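Local coordinates for probable sugar ABC transporter, sugar-binding protein (Streptococcus pneumoniae, PDB 2W7Y), which binds the blood group A-trisaccharide as an extracellular solute-binding protein and probably delivers such glycans to a sugar ABC transporter, at residues 39-44 and 99-104; 163-168 and 292-297; 223-228 and 386-391; 301-306 and 376-381; 331-336 and 348-353. All coordinates share one frame; numbering follows the deposited sequence.

Overall arrangement
The five contacts illustrate how one chain varies its chemistry with place in the fold. Contact 1 is mostly buried and joins parallel strands of one sheet; contact 2, on the opposite side of the chain's centre, pairs antiparallel strands and is partly buried, with an exposed lysine. Contact 4 reaches the same sheet as contact 2, but lays a helix end against it through methyl groups. Contact 3, whose centre lies about 16 Å from that of contact 4 and which touches it, is likewise apolar, between loop and helix start, with exposed residues at its border. Contact 5 instead relies on a polar side-chain bond and is nested inside the loop closed by contact 4.

Contact 1: 39-44 and 99-104; sequences VLEFYH and FPDVID
Phe42 and Val102 form the dense side of this pairing: Val102 CG1 comes within 3.3 Å of Phe42 CD1, approaching the ring obliquely. The other methyl, CG2, turns beside the backbone N of Val102 and meets both branch ends of Leu40, with CD2 at 3.8 Å. Further along the same face, Asp104 lies beside Phe42 and points the same way, its CB at the ring edge and its carboxylate plane only 17° from that of the ring. Helix 319-332 covers this apolar layer through Leu324 and Ala325.

Between the side chains runs a parallel ladder, the central pairing of the four-strand sheet ordered 76-81, 39-44, 102-104, 311-313. Tyr43 is gripped twice, its N donating to Val102 O at 2.9 Å and its O receiving Asp104 N at 2.8 Å, while Val102 N reaches Glu41 O. On the reverse face Tyr43 CD1 rests near Pro100 CB at 3.8 Å.

The looser, wetter end belongs to two acids. Asp101 OD1 accepts Glu41 N through its anti lone pair at 3.3 Å, a nearly straight bond (174°). The Glu41 and Asp101 side chains cross at about a right angle, and a water lies 2.8 Å from Asp101 OD2. Their like charges are probably eased by separate salt bridges, Glu41 to Lys93 and Asp101 to Lys321.

Contact 2: 163-168 and 292-297; sequences YNKDIF and SLAPGI
The Tyr163 ring meets segment 292-297 mainly along one side: Pro295 O lies at its edge, in the ring plane, whereas Ala294 O approaches obliquely, 3.3 Å from Tyr163 CD1. Ala294 CB adds an apolar touch to Tyr163 CE1 at 3.7 Å. The far side of the same ring reaches its own segment, where Tyr163 CD2 lies over one face of the Phe168 ring, offset toward the rim. With chi1 at 80°, CG of Tyr163 sits between the backbone N and the carbonyl carbon, which brings the ring alongside Ala294.

Next to the ring the two backbones form a short antiparallel ladder. Tyr163 and Ala294 are a hydrogen-bonded pair, with Tyr163 N to Ala294 O at 2.9 Å and Ala294 N to Tyr163 O at 2.8 Å; Asn164 and Leu293 make the adjoining non-hydrogen-bonded pair. The pairing continues past the strand end, as Lys165 N donates to Ser292 O. Ser292 OG donates a hydrogen bond to Asp166 OD2 at 2.6 Å, meeting the carboxylate from above its plane, and the Lys165 chain folds across Ser292 O.

Asn164 is the N-cap of helix 165-171: its OD1 accepts from Ile167 N at 3.2 Å and weakly from Asp166 N. Strand 157-164 therefore passes directly into a helix while still joined to strand 293-296, and helix 366-379 packs against Pro295.

Contact 3: 223-228 and 386-391; sequences KLLDKP and PTVSDV
No hydrogen bond joins the turn after helix 219-224, at Leu225, to Val391 at the start of helix 388-392; the backbones come nearest at Pro228 and Val391, whose CA atoms are 5.8 Å apart. Val391 inserts both its branches. Its CG2, anti to the backbone N, is directed into the curve of the turn, where it lies 3.3 Å from Leu225 O and equally 3.3 Å from Lys227 O. The other branch, CG1, meets the end of the leucine, 4.0 Å from Leu225 CD2, and the two side chains cross at about a right angle.

Leu225 CD2 also reaches Val388 CG2, one turn earlier on the helix, at 4.1 Å, so a single methyl spans two helical side chains. Pro386 also approaches the same leucine carbonyl: its CG stands 3.3 Å from Leu225 O, and its CD approaches Leu225 CB. Leu225 thus offers both its carbonyl and its branched end to the same apolar group of residues. Thr387, between Pro386 and Val388, is the N-cap, its OG1 accepting Asp390 N at 3.3 Å and fixing the start of the helix.

Polar ties are made to residues outside the two segments. Trp392, the next residue of the helix, donates from its indole nitrogen to Leu224 O, and Asn212 of helix 207-215 bonds to both Pro386 O and Val388 N. Between the segments themselves there is van der Waals packing of methyl and ring carbons on each other and on backbone carbonyl oxygens, consistent with a fit by shape, with Trp392 to Leu224 O supplying a polar tie.

Contact 4: 301-306 and 376-381; sequences GVAISS and TQVKNA
Val378 points from the last turn of its helix at Ala303, and both its methyls touch the small side chain from the same side: CG1 is 3.8 Å and CG2 4.0 Å from Ala303 CB. With chi1 at 177°, CG1 lies anti to the valine backbone N and extends along the strand, where it also meets Ile304 O at 3.5 Å and, more distantly, Ser305 CB. One branch therefore spans three consecutive strand residues.

Ala381 faces the strand from just beyond the helix. Its CB lies 3.9 Å from Ala303 CB, methyl against methyl, and 3.5 Å from Gly301 O. Ala303 is thus met by Val378 and Ala381 together, and its short side chain lets the helix end come close, with the CA atoms of Ala303 and Val378 5.5 Å apart. Ile297 and Val384 add further apolar cover around Ala303.

The helix finishes with a side-chain bond of its own: Asn380 ND2 donates to Thr376 O at 2.7 Å, nearly straight (171°) and with the acceptor close to the amide plane. At the start of the strand, Gly301 has a positive phi and, with Val302, faces Tyr298 in a G1 beta bulge.

After the helix the chain turns into strand 383-385, which runs parallel to strand 302-306 and bonds to it through Ala383 and Val385. Helix 366-379 thus packs on the very sheet that its following strand joins, the layered alpha/beta build typical of a solute-binding protein lobe.

Contact 5: 331-336 and 348-353; sequences YMTSDD and NPSNEN
Two torsions bring Asp335 and Asn351 together. The asparagine places CG anti to its backbone N (chi1 -167°), stretching its amide toward the other segment, while the aspartate turns CG beside its own N, which swings the carboxylate across to meet it. Asn351 ND2 then donates to Asp335 OD1 at 2.8 Å, which accepts through its anti lone pair, the one away from the other oxygen. The side chains cross at about a right angle; Asp335 OD1 lies 22° out of the amide plane of Asn351, and the bond is bent, with 145° at the hydrogen.

The opposite end of the amide is also held: Asn351 OD1 accepts Asn353 N at 3.0 Å, the donor standing above the carbonyl plane, in an Asx turn. With both ends engaged, the rotation of the amide is defined. Nearby, Asn353 CB sits 3.7 Å from Asp335 OD1, while its own carbonyl OD1 is taken by Lys134.

Deeper in, Thr333 OG1 lies 3.8 Å from Ser350 OG; the threonine hydroxyl is buried with no partner in the model, whereas that of Ser350 bonds to Asn135 O. At Ser334, the N-cap residue of the next helix, Tyr331 O accepts from both OG (2.6 Å) and N of the serine, which braces the bend.

The contact spans the break between helices 319-332 and 335-343 and the loop that follows, before helix 356-361, with helix 133-136 set against both segments through Asn135.

Contact 1: 39-44 and 99-104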
# COMPACT_ATOMS: atom_id res chain seq x y z
N VAL A 39 -25.18 -5.60 17.59
CA VAL A 39 -24.56 -5.88 16.29
C VAL A 39 -23.25 -5.11 16.14
O VAL A 39 -23.22 -3.88 16.28
CB VAL A 39 -25.52 -5.52 15.11
CG1 VAL A 39 -24.84 -5.73 13.76
CG2 VAL A 39 -26.81 -6.34 15.19
N LEU A 40 -22.17 -5.84 15.86
CA LEU A 40 -20.88 -5.23 15.54
C LEU A 40 -20.71 -5.15 14.02
O LEU A 40 -20.51 -6.18 13.35
CB LEU A 40 -19.74 -6.02 16.18
CG LEU A 40 -18.32 -5.47 16.03
CD1 LEU A 40 -18.06 -4.30 16.97
CD2 LEU A 40 -17.30 -6.57 16.26
N GLU A 41 -20.79 -3.93 13.49
CA GLU A 41 -20.69 -3.69 12.05
C GLU A 41 -19.23 -3.60 11.60
O GLU A 41 -18.46 -2.78 12.10
CB GLU A 41 -21.48 -2.42 11.66
CG GLU A 41 -20.94 -1.10 12.24
CD GLU A 41 -21.87 0.10 12.05
OE1 GLU A 41 -21.45 1.23 12.38
OE2 GLU A 41 -23.02 -0.09 11.59
N PHE A 42 -18.85 -4.46 10.66
CA PHE A 42 -17.48 -4.49 10.15
C PHE A 42 -17.42 -4.10 8.67
O PHE A 42 -17.91 -4.82 7.81
CB PHE A 42 -16.82 -5.85 10.42
CG PHE A 42 -15.57 -6.11 9.60
CD1 PHE A 42 -14.46 -5.26 9.71
CD2 PHE A 42 -15.50 -7.19 8.74
CE1 PHE A 42 -13.31 -5.49 8.95
CE2 PHE A 42 -14.35 -7.43 7.98
CZ PHE A 42 -13.25 -6.58 8.09
N TYR A 43 -16.79 -2.96 8.39
CA TYR A 43 -16.66 -2.46 7.03
C TYR A 43 -15.34 -2.87 6.38
O TYR A 43 -14.27 -2.70 6.98
CB TYR A 43 -16.86 -0.93 6.98
CG TYR A 43 -18.23 -0.50 7.46
CD1 TYR A 43 -18.44 -0.14 8.79
CD2 TYR A 43 -19.32 -0.48 6.59
CE1 TYR A 43 -19.69 0.24 9.25
CE2 TYR A 43 -20.58 -0.10 7.04
CZ TYR A 43 -20.76 0.25 8.36
OH TYR A 43 -22.01 0.63 8.81
N HIS A 44 -15.43 -3.42 5.17
CA HIS A 44 -14.26 -3.82 4.37
C HIS A 44 -14.50 -3.52 2.88
O HIS A 44 -15.63 -3.26 2.47
CB HIS A 44 -13.95 -5.30 4.58
CG HIS A 44 -15.01 -6.22 4.07
ND1 HIS A 44 -16.07 -6.64 4.84
CD2 HIS A 44 -15.17 -6.81 2.86
CE1 HIS A 44 -16.84 -7.45 4.13
NE2 HIS A 44 -16.32 -7.56 2.93
N PHE A 99 -17.39 6.86 14.96
CA PHE A 99 -16.47 5.99 14.25
C PHE A 99 -17.19 4.69 13.89
O PHE A 99 -18.04 4.22 14.67
CB PHE A 99 -15.22 5.70 15.10
CG PHE A 99 -14.00 5.35 14.29
CD1 PHE A 99 -13.28 6.34 13.62
CD2 PHE A 99 -13.56 4.03 14.20
CE1 PHE A 99 -12.16 6.02 12.87
CE2 PHE A 99 -12.44 3.70 13.45
CZ PHE A 99 -11.74 4.70 12.78
N PRO A 100 -16.90 4.11 12.71
CA PRO A 100 -17.45 2.79 12.38
C PRO A 100 -16.99 1.76 13.40
O PRO A 100 -15.82 1.77 13.79
CB PRO A 100 -16.85 2.48 11.00
CG PRO A 100 -15.68 3.40 10.87
CD PRO A 100 -16.06 4.64 11.62
N ASP A 101 -17.90 0.90 13.85
CA ASP A 101 -17.59 -0.10 14.88
C ASP A 101 -16.23 -0.76 14.62
O ASP A 101 -15.34 -0.72 15.46
CB ASP A 101 -18.69 -1.15 14.98
CG ASP A 101 -19.99 -0.60 15.55
OD1 ASP A 101 -21.01 -1.32 15.47
OD2 ASP A 101 -20.00 0.54 16.08
N VAL A 102 -16.10 -1.37 13.44
CA VAL A 102 -14.84 -1.96 12.98
C VAL A 102 -14.70 -1.60 11.50
O VAL A 102 -15.66 -1.72 10.74
CB VAL A 102 -14.83 -3.51 13.13
CG1 VAL A 102 -13.49 -4.10 12.65
CG2 VAL A 102 -15.09 -3.93 14.57
N ILE A 103 -13.52 -1.14 11.11
CA ILE A 103 -13.22 -0.93 9.69
C ILE A 103 -11.84 -1.47 9.33
O ILE A 103 -10.88 -1.25 10.06
CB ILE A 103 -13.41 0.55 9.24
CG1 ILE A 103 -13.28 0.69 7.71
CG2 ILE A 103 -12.46 1.49 10.01
CD1 ILE A 103 -13.94 1.92 7.12
N ASP A 104 -11.77 -2.21 8.23
CA ASP A 104 -10.50 -2.59 7.62
C ASP A 104 -10.15 -1.55 6.57
O ASP A 104 -10.77 -1.48 5.51
CB ASP A 104 -10.54 -4.00 7.02
CG ASP A 104 -9.26 -4.36 6.26
OD1 ASP A 104 -9.34 -5.16 5.30
OD2 ASP A 104 -8.17 -3.84 6.60
O HOH W 1 -22.71 1.14 15.52

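Contact 2: 163-168 and 292-297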
# COMPACT_ATOMS: atom_id res chain seq x y z
N TYR A 163 7.47 -5.59 -13.81
CA TYR A 163 7.90 -5.22 -15.15
C TYR A 163 7.73 -6.36 -16.15
O TYR A 163 7.76 -7.54 -15.78
CB TYR A 163 9.35 -4.72 -15.14
CG TYR A 163 10.41 -5.80 -15.10
CD1 TYR A 163 10.71 -6.47 -13.91
CD2 TYR A 163 11.12 -6.15 -16.25
CE1 TYR A 163 11.68 -7.46 -13.87
CE2 TYR A 163 12.10 -7.14 -16.22
CZ TYR A 163 12.37 -7.79 -15.02
OH TYR A 163 13.33 -8.77 -14.99
N ASN A 164 7.53 -6.00 -17.42
CA ASN A 164 7.42 -6.97 -18.50
C ASN A 164 8.79 -7.28 -19.08
O ASN A 164 9.41 -6.42 -19.73
CB ASN A 164 6.47 -6.45 -19.59
CG ASN A 164 6.09 -7.51 -20.61
OD1 ASN A 164 6.95 -8.20 -21.16
ND2 ASN A 164 4.80 -7.64 -20.88
N LYS A 165 9.26 -8.50 -18.85
CA LYS A 165 10.58 -8.96 -19.31
C LYS A 165 10.75 -8.90 -20.83
O LYS A 165 11.84 -8.59 -21.32
CB LYS A 165 10.88 -10.37 -18.80
CG LYS A 165 10.89 -10.52 -17.28
CD LYS A 165 11.19 -11.95 -16.85
CE LYS A 165 9.99 -12.87 -17.07
NZ LYS A 165 10.32 -14.30 -16.85
N ASP A 166 9.68 -9.19 -21.56
CA ASP A 166 9.71 -9.23 -23.03
C ASP A 166 9.83 -7.85 -23.66
O ASP A 166 10.60 -7.65 -24.59
CB ASP A 166 8.49 -9.96 -23.59
CG ASP A 166 8.43 -11.43 -23.18
OD1 ASP A 166 9.45 -11.97 -22.70
OD2 ASP A 166 7.35 -12.04 -23.34
N ILE A 167 9.04 -6.90 -23.15
CA ILE A 167 9.09 -5.51 -23.60
C ILE A 167 10.46 -4.87 -23.33
O ILE A 167 10.99 -4.16 -24.19
CB ILE A 167 7.93 -4.66 -22.99
CG1 ILE A 167 6.57 -5.17 -23.49
CG2 ILE A 167 8.12 -3.17 -23.30
CD1 ILE A 167 5.36 -4.63 -22.73
N PHE A 168 11.02 -5.13 -22.15
CA PHE A 168 12.36 -4.64 -21.79
C PHE A 168 13.44 -5.20 -22.72
O PHE A 168 14.29 -4.45 -23.20
CB PHE A 168 12.69 -4.97 -20.33
CG PHE A 168 12.19 -3.94 -19.35
CD1 PHE A 168 10.82 -3.80 -19.08
CD2 PHE A 168 13.09 -3.11 -18.68
CE1 PHE A 168 10.36 -2.86 -18.17
CE2 PHE A 168 12.63 -2.16 -17.76
CZ PHE A 168 11.27 -2.03 -17.51
N SER A 292 5.38 -13.41 -18.57
CA SER A 292 6.31 -12.40 -19.08
C SER A 292 6.67 -11.35 -18.04
O SER A 292 7.67 -10.66 -18.18
CB SER A 292 5.72 -11.71 -20.32
OG SER A 292 5.67 -12.59 -21.42
N LEU A 293 5.85 -11.23 -17.00
CA LEU A 293 6.05 -10.17 -16.03
C LEU A 293 6.66 -10.64 -14.70
O LEU A 293 6.35 -11.73 -14.20
CB LEU A 293 4.76 -9.35 -15.84
CG LEU A 293 3.44 -10.12 -15.87
CD1 LEU A 293 3.26 -10.70 -14.52
CD2 LEU A 293 2.24 -9.25 -16.24
N ALA A 294 7.56 -9.82 -14.17
CA ALA A 294 8.40 -10.22 -13.06
C ALA A 294 8.48 -9.14 -11.97
O ALA A 294 8.27 -7.96 -12.25
CB ALA A 294 9.79 -10.58 -13.58
N PRO A 295 8.75 -9.56 -10.72
CA PRO A 295 8.97 -8.56 -9.68
C PRO A 295 10.35 -7.89 -9.76
O PRO A 295 11.33 -8.51 -10.16
CB PRO A 295 8.85 -9.37 -8.39
CG PRO A 295 9.19 -10.76 -8.77
CD PRO A 295 8.83 -10.94 -10.21
N GLY A 296 10.39 -6.61 -9.39
CA GLY A 296 11.63 -5.89 -9.20
C GLY A 296 11.42 -4.85 -8.12
O GLY A 296 10.34 -4.78 -7.53
N ILE A 297 12.44 -4.05 -7.85
CA ILE A 297 12.29 -2.92 -6.93
C ILE A 297 12.78 -1.62 -7.60
O ILE A 297 13.13 -1.62 -8.78
CB ILE A 297 12.97 -3.16 -5.54
CG1 ILE A 297 14.46 -3.51 -5.70
CG2 ILE A 297 12.22 -4.24 -4.76
CD1 ILE A 297 15.25 -3.47 -4.41

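Contact 3: 223-228 and 386-391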
# COMPACT_ATOMS: atom_id res chain seq x y z
N LYS A 223 15.23 10.09 6.66
CA LYS A 223 14.83 10.61 7.97
C LYS A 223 13.61 11.54 7.90
O LYS A 223 12.89 11.70 8.88
CB LYS A 223 16.01 11.26 8.71
CG LYS A 223 16.64 12.47 8.03
CD LYS A 223 17.79 13.02 8.87
CE LYS A 223 18.37 14.29 8.27
NZ LYS A 223 19.52 14.81 9.06
N LEU A 224 13.40 12.14 6.73
CA LEU A 224 12.16 12.84 6.42
C LEU A 224 10.95 11.92 6.55
O LEU A 224 9.91 12.33 7.06
CB LEU A 224 12.21 13.42 5.00
CG LEU A 224 12.28 14.93 4.73
CD1 LEU A 224 13.15 15.69 5.73
CD2 LEU A 224 12.73 15.18 3.30
N LEU A 225 11.11 10.68 6.09
CA LEU A 225 10.07 9.65 6.17
C LEU A 225 10.04 8.88 7.50
O LEU A 225 9.38 7.85 7.61
CB LEU A 225 10.20 8.67 4.99
CG LEU A 225 9.90 9.19 3.58
CD1 LEU A 225 10.56 8.28 2.54
CD2 LEU A 225 8.39 9.28 3.33
N ASP A 226 10.76 9.38 8.50
CA ASP A 226 10.78 8.82 9.86
C ASP A 226 9.83 9.56 10.79
O ASP A 226 9.37 9.02 11.80
CB ASP A 226 12.19 8.88 10.45
CG ASP A 226 12.93 7.55 10.38
OD1 ASP A 226 12.42 6.55 10.94
OD2 ASP A 226 14.03 7.52 9.79
N LYS A 227 9.56 10.82 10.46
CA LYS A 227 8.74 11.70 11.29
C LYS A 227 7.57 12.25 10.47
O LYS A 227 7.57 12.13 9.24
CB LYS A 227 9.60 12.85 11.83
CG LYS A 227 10.84 12.44 12.62
CD LYS A 227 10.51 11.86 13.99
CE LYS A 227 11.76 11.65 14.83
NZ LYS A 227 12.63 10.56 14.30
N PRO A 228 6.56 12.84 11.14
CA PRO A 228 5.57 13.66 10.44
C PRO A 228 6.23 14.78 9.63
O PRO A 228 7.32 15.24 9.97
CB PRO A 228 4.74 14.26 11.58
CG PRO A 228 4.85 13.28 12.68
CD PRO A 228 6.25 12.74 12.59
N PRO A 386 8.92 3.60 4.54
CA PRO A 386 7.48 3.45 4.76
C PRO A 386 6.70 4.29 3.74
O PRO A 386 7.29 5.12 3.04
CB PRO A 386 7.28 3.99 6.18
CG PRO A 386 8.34 5.02 6.33
CD PRO A 386 9.50 4.61 5.45
N THR A 387 5.39 4.09 3.66
CA THR A 387 4.57 4.88 2.74
C THR A 387 4.36 6.28 3.29
O THR A 387 4.21 6.46 4.51
CB THR A 387 3.19 4.25 2.47
OG1 THR A 387 2.53 4.02 3.71
CG2 THR A 387 3.33 2.95 1.70
N VAL A 388 4.35 7.26 2.39
CA VAL A 388 3.98 8.64 2.71
C VAL A 388 2.69 8.68 3.54
O VAL A 388 2.60 9.42 4.52
CB VAL A 388 3.81 9.49 1.41
CG1 VAL A 388 3.02 10.78 1.68
CG2 VAL A 388 5.16 9.81 0.78
N SER A 389 1.72 7.85 3.15
CA SER A 389 0.44 7.75 3.84
C SER A 389 0.55 7.37 5.32
O SER A 389 -0.15 7.94 6.15
CB SER A 389 -0.45 6.73 3.11
OG SER A 389 -1.79 6.83 3.55
N ASP A 390 1.42 6.42 5.63
CA ASP A 390 1.60 5.93 7.00
C ASP A 390 2.24 6.97 7.91
O ASP A 390 1.79 7.19 9.04
CB ASP A 390 2.44 4.65 7.02
CG ASP A 390 1.62 3.40 6.76
OD1 ASP A 390 2.21 2.29 6.79
OD2 ASP A 390 0.40 3.50 6.53
N VAL A 391 3.27 7.62 7.40
CA VAL A 391 4.11 8.49 8.20
C VAL A 391 3.65 9.96 8.16
O VAL A 391 3.76 10.68 9.16
CB VAL A 391 5.63 8.31 7.82
CG1 VAL A 391 5.91 8.74 6.37
CG2 VAL A 391 6.54 9.03 8.80

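Contact 4: 301-306 and 376-381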
# COMPACT_ATOMS: atom_id res chain seq x y z
N GLY A 301 18.25 0.30 -5.40
CA GLY A 301 17.90 -0.80 -4.51
C GLY A 301 16.95 -0.44 -3.38
O GLY A 301 17.07 -0.96 -2.27
N VAL A 302 15.99 0.44 -3.66
CA VAL A 302 15.01 0.87 -2.67
C VAL A 302 13.67 0.16 -2.88
O VAL A 302 13.24 -0.07 -4.01
CB VAL A 302 14.82 2.42 -2.67
CG1 VAL A 302 13.83 2.86 -1.60
CG2 VAL A 302 16.15 3.12 -2.48
N ALA A 303 13.03 -0.21 -1.77
CA ALA A 303 11.69 -0.80 -1.80
C ALA A 303 10.81 -0.17 -0.72
O ALA A 303 11.31 0.48 0.20
CB ALA A 303 11.76 -2.31 -1.62
N ILE A 304 9.50 -0.35 -0.85
CA ILE A 304 8.56 0.13 0.15
C ILE A 304 8.23 -1.02 1.11
O ILE A 304 7.87 -2.12 0.68
CB ILE A 304 7.27 0.72 -0.50
CG1 ILE A 304 7.60 2.03 -1.22
CG2 ILE A 304 6.19 0.96 0.56
CD1 ILE A 304 6.65 2.41 -2.34
N SER A 305 8.39 -0.76 2.41
CA SER A 305 8.00 -1.71 3.44
C SER A 305 7.35 -1.00 4.61
O SER A 305 8.03 -0.45 5.48
CB SER A 305 9.18 -2.54 3.93
OG SER A 305 8.73 -3.63 4.72
N SER A 306 6.02 -0.98 4.59
CA SER A 306 5.26 -0.43 5.68
C SER A 306 4.11 -1.36 6.05
O SER A 306 3.95 -2.43 5.45
CB SER A 306 4.76 0.98 5.36
OG SER A 306 3.91 0.95 4.23
N THR A 376 10.91 -11.53 -1.01
CA THR A 376 12.36 -11.66 -0.79
C THR A 376 13.16 -10.47 -1.33
O THR A 376 14.15 -10.06 -0.73
CB THR A 376 12.90 -13.01 -1.36
OG1 THR A 376 12.32 -14.10 -0.62
CG2 THR A 376 14.42 -13.12 -1.25
N GLN A 377 12.72 -9.91 -2.46
CA GLN A 377 13.35 -8.72 -3.04
C GLN A 377 13.27 -7.50 -2.12
O GLN A 377 14.26 -6.79 -1.95
CB GLN A 377 12.74 -8.39 -4.40
CG GLN A 377 13.15 -9.34 -5.51
CD GLN A 377 12.48 -8.99 -6.82
OE1 GLN A 377 11.55 -8.19 -6.86
NE2 GLN A 377 12.96 -9.58 -7.91
N VAL A 378 12.09 -7.27 -1.54
CA VAL A 378 11.85 -6.15 -0.62
C VAL A 378 12.60 -6.36 0.69
O VAL A 378 13.19 -5.42 1.23
CB VAL A 378 10.33 -5.94 -0.35
CG1 VAL A 378 10.11 -4.82 0.66
CG2 VAL A 378 9.58 -5.65 -1.64
N LYS A 379 12.59 -7.60 1.18
CA LYS A 379 13.32 -7.98 2.40
C LYS A 379 14.84 -7.82 2.27
O LYS A 379 15.54 -7.68 3.27
CB LYS A 379 12.98 -9.42 2.81
CG LYS A 379 11.62 -9.59 3.46
CD LYS A 379 11.39 -11.05 3.85
CE LYS A 379 10.16 -11.21 4.75
NZ LYS A 379 10.32 -10.49 6.05
N ASN A 380 15.33 -7.85 1.03
CA ASN A 380 16.77 -7.77 0.76
C ASN A 380 17.18 -6.49 0.02
O ASN A 380 18.27 -6.41 -0.55
CB ASN A 380 17.25 -9.02 0.00
CG ASN A 380 17.22 -10.26 0.87
OD1 ASN A 380 18.17 -10.55 1.60
ND2 ASN A 380 16.13 -11.02 0.78
N ALA A 381 16.29 -5.50 0.04
CA ALA A 381 16.56 -4.18 -0.51
C ALA A 381 17.68 -3.49 0.27
O ALA A 381 17.84 -3.72 1.47
CB ALA A 381 15.29 -3.33 -0.47

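Contact 5: 331-336 and 348-353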
# COMPACT_ATOMS: atom_id res chain seq x y z
N TYR A 331 -8.31 -12.96 15.70
CA TYR A 331 -8.66 -13.97 14.69
C TYR A 331 -7.95 -13.73 13.35
O TYR A 331 -7.32 -14.64 12.81
CB TYR A 331 -10.18 -14.01 14.52
CG TYR A 331 -10.69 -14.80 13.34
CD1 TYR A 331 -10.86 -16.19 13.43
CD2 TYR A 331 -11.03 -14.17 12.15
CE1 TYR A 331 -11.34 -16.92 12.34
CE2 TYR A 331 -11.51 -14.89 11.06
CZ TYR A 331 -11.67 -16.26 11.16
OH TYR A 331 -12.14 -16.97 10.09
N MSE A 332 -8.06 -12.51 12.83
CA MSE A 332 -7.48 -12.15 11.53
C MSE A 332 -5.96 -12.21 11.53
O MSE A 332 -5.32 -12.21 10.48
CB MSE A 332 -7.94 -10.75 11.11
CG MSE A 332 -9.40 -10.66 10.69
SE MSE A 332 -9.92 -11.91 9.28
CE MSE A 332 -8.80 -11.25 7.82
N THR A 333 -5.40 -12.28 12.73
CA THR A 333 -3.97 -12.17 12.96
C THR A 333 -3.41 -13.50 13.50
O THR A 333 -2.21 -13.63 13.77
CB THR A 333 -3.72 -10.89 13.83
OG1 THR A 333 -3.34 -9.81 12.97
CG2 THR A 333 -2.67 -11.08 14.88
N SER A 334 -4.28 -14.51 13.60
CA SER A 334 -3.91 -15.84 14.07
C SER A 334 -3.13 -16.65 13.04
O SER A 334 -3.19 -16.38 11.84
CB SER A 334 -5.16 -16.62 14.52
OG SER A 334 -6.03 -16.86 13.44
N ASP A 335 -2.40 -17.66 13.53
CA ASP A 335 -1.55 -18.53 12.71
C ASP A 335 -2.28 -19.14 11.51
O ASP A 335 -1.77 -19.13 10.39
CB ASP A 335 -0.94 -19.64 13.57
CG ASP A 335 0.18 -19.15 14.47
OD1 ASP A 335 0.52 -17.95 14.43
OD2 ASP A 335 0.74 -19.98 15.23
N ASP A 336 -3.48 -19.68 11.76
CA ASP A 336 -4.26 -20.38 10.74
C ASP A 336 -4.84 -19.47 9.67
O ASP A 336 -4.87 -19.83 8.49
CB ASP A 336 -5.37 -21.22 11.39
CG ASP A 336 -4.83 -22.38 12.21
OD1 ASP A 336 -3.65 -22.76 12.05
OD2 ASP A 336 -5.59 -22.93 13.04
N ASN A 348 1.29 -10.71 1.62
CA ASN A 348 2.29 -10.87 2.67
C ASN A 348 1.64 -10.77 4.06
O ASN A 348 1.13 -9.71 4.44
CB ASN A 348 3.41 -9.83 2.52
CG ASN A 348 4.59 -10.08 3.46
OD1 ASN A 348 4.87 -11.22 3.85
ND2 ASN A 348 5.30 -9.02 3.81
N PRO A 349 1.66 -11.88 4.82
CA PRO A 349 1.04 -11.93 6.15
C PRO A 349 1.78 -11.05 7.16
O PRO A 349 3.00 -10.91 7.09
CB PRO A 349 1.16 -13.40 6.53
CG PRO A 349 2.33 -13.90 5.77
CD PRO A 349 2.29 -13.16 4.47
N SER A 350 1.03 -10.47 8.10
CA SER A 350 1.62 -9.69 9.18
C SER A 350 2.24 -10.60 10.23
O SER A 350 3.19 -10.22 10.92
CB SER A 350 0.58 -8.77 9.83
OG SER A 350 -0.41 -9.50 10.53
N ASN A 351 1.70 -11.81 10.34
CA ASN A 351 2.14 -12.79 11.32
C ASN A 351 3.50 -13.39 10.95
O ASN A 351 3.63 -14.09 9.95
CB ASN A 351 1.09 -13.89 11.48
CG ASN A 351 1.32 -14.77 12.69
OD1 ASN A 351 2.40 -14.76 13.29
ND2 ASN A 351 0.30 -15.53 13.06
N GLU A 352 4.49 -13.10 11.79
CA GLU A 352 5.87 -13.51 11.55
C GLU A 352 6.12 -14.99 11.85
O GLU A 352 7.22 -15.50 11.60
CB GLU A 352 6.84 -12.61 12.32
CG GLU A 352 6.85 -11.18 11.80
CD GLU A 352 7.67 -10.23 12.65
OE1 GLU A 352 8.10 -10.61 13.76
OE2 GLU A 352 7.88 -9.08 12.19
N ASN A 353 5.10 -15.67 12.38
CA ASN A 353 5.14 -17.12 12.59
C ASN A 353 4.90 -17.90 11.31
O ASN A 353 5.19 -19.09 11.24
CB ASN A 353 4.11 -17.54 13.65
CG ASN A 353 4.48 -17.09 15.05
OD1 ASN A 353 5.63 -17.25 15.49
ND2 ASN A 353 3.51 -16.56 15.78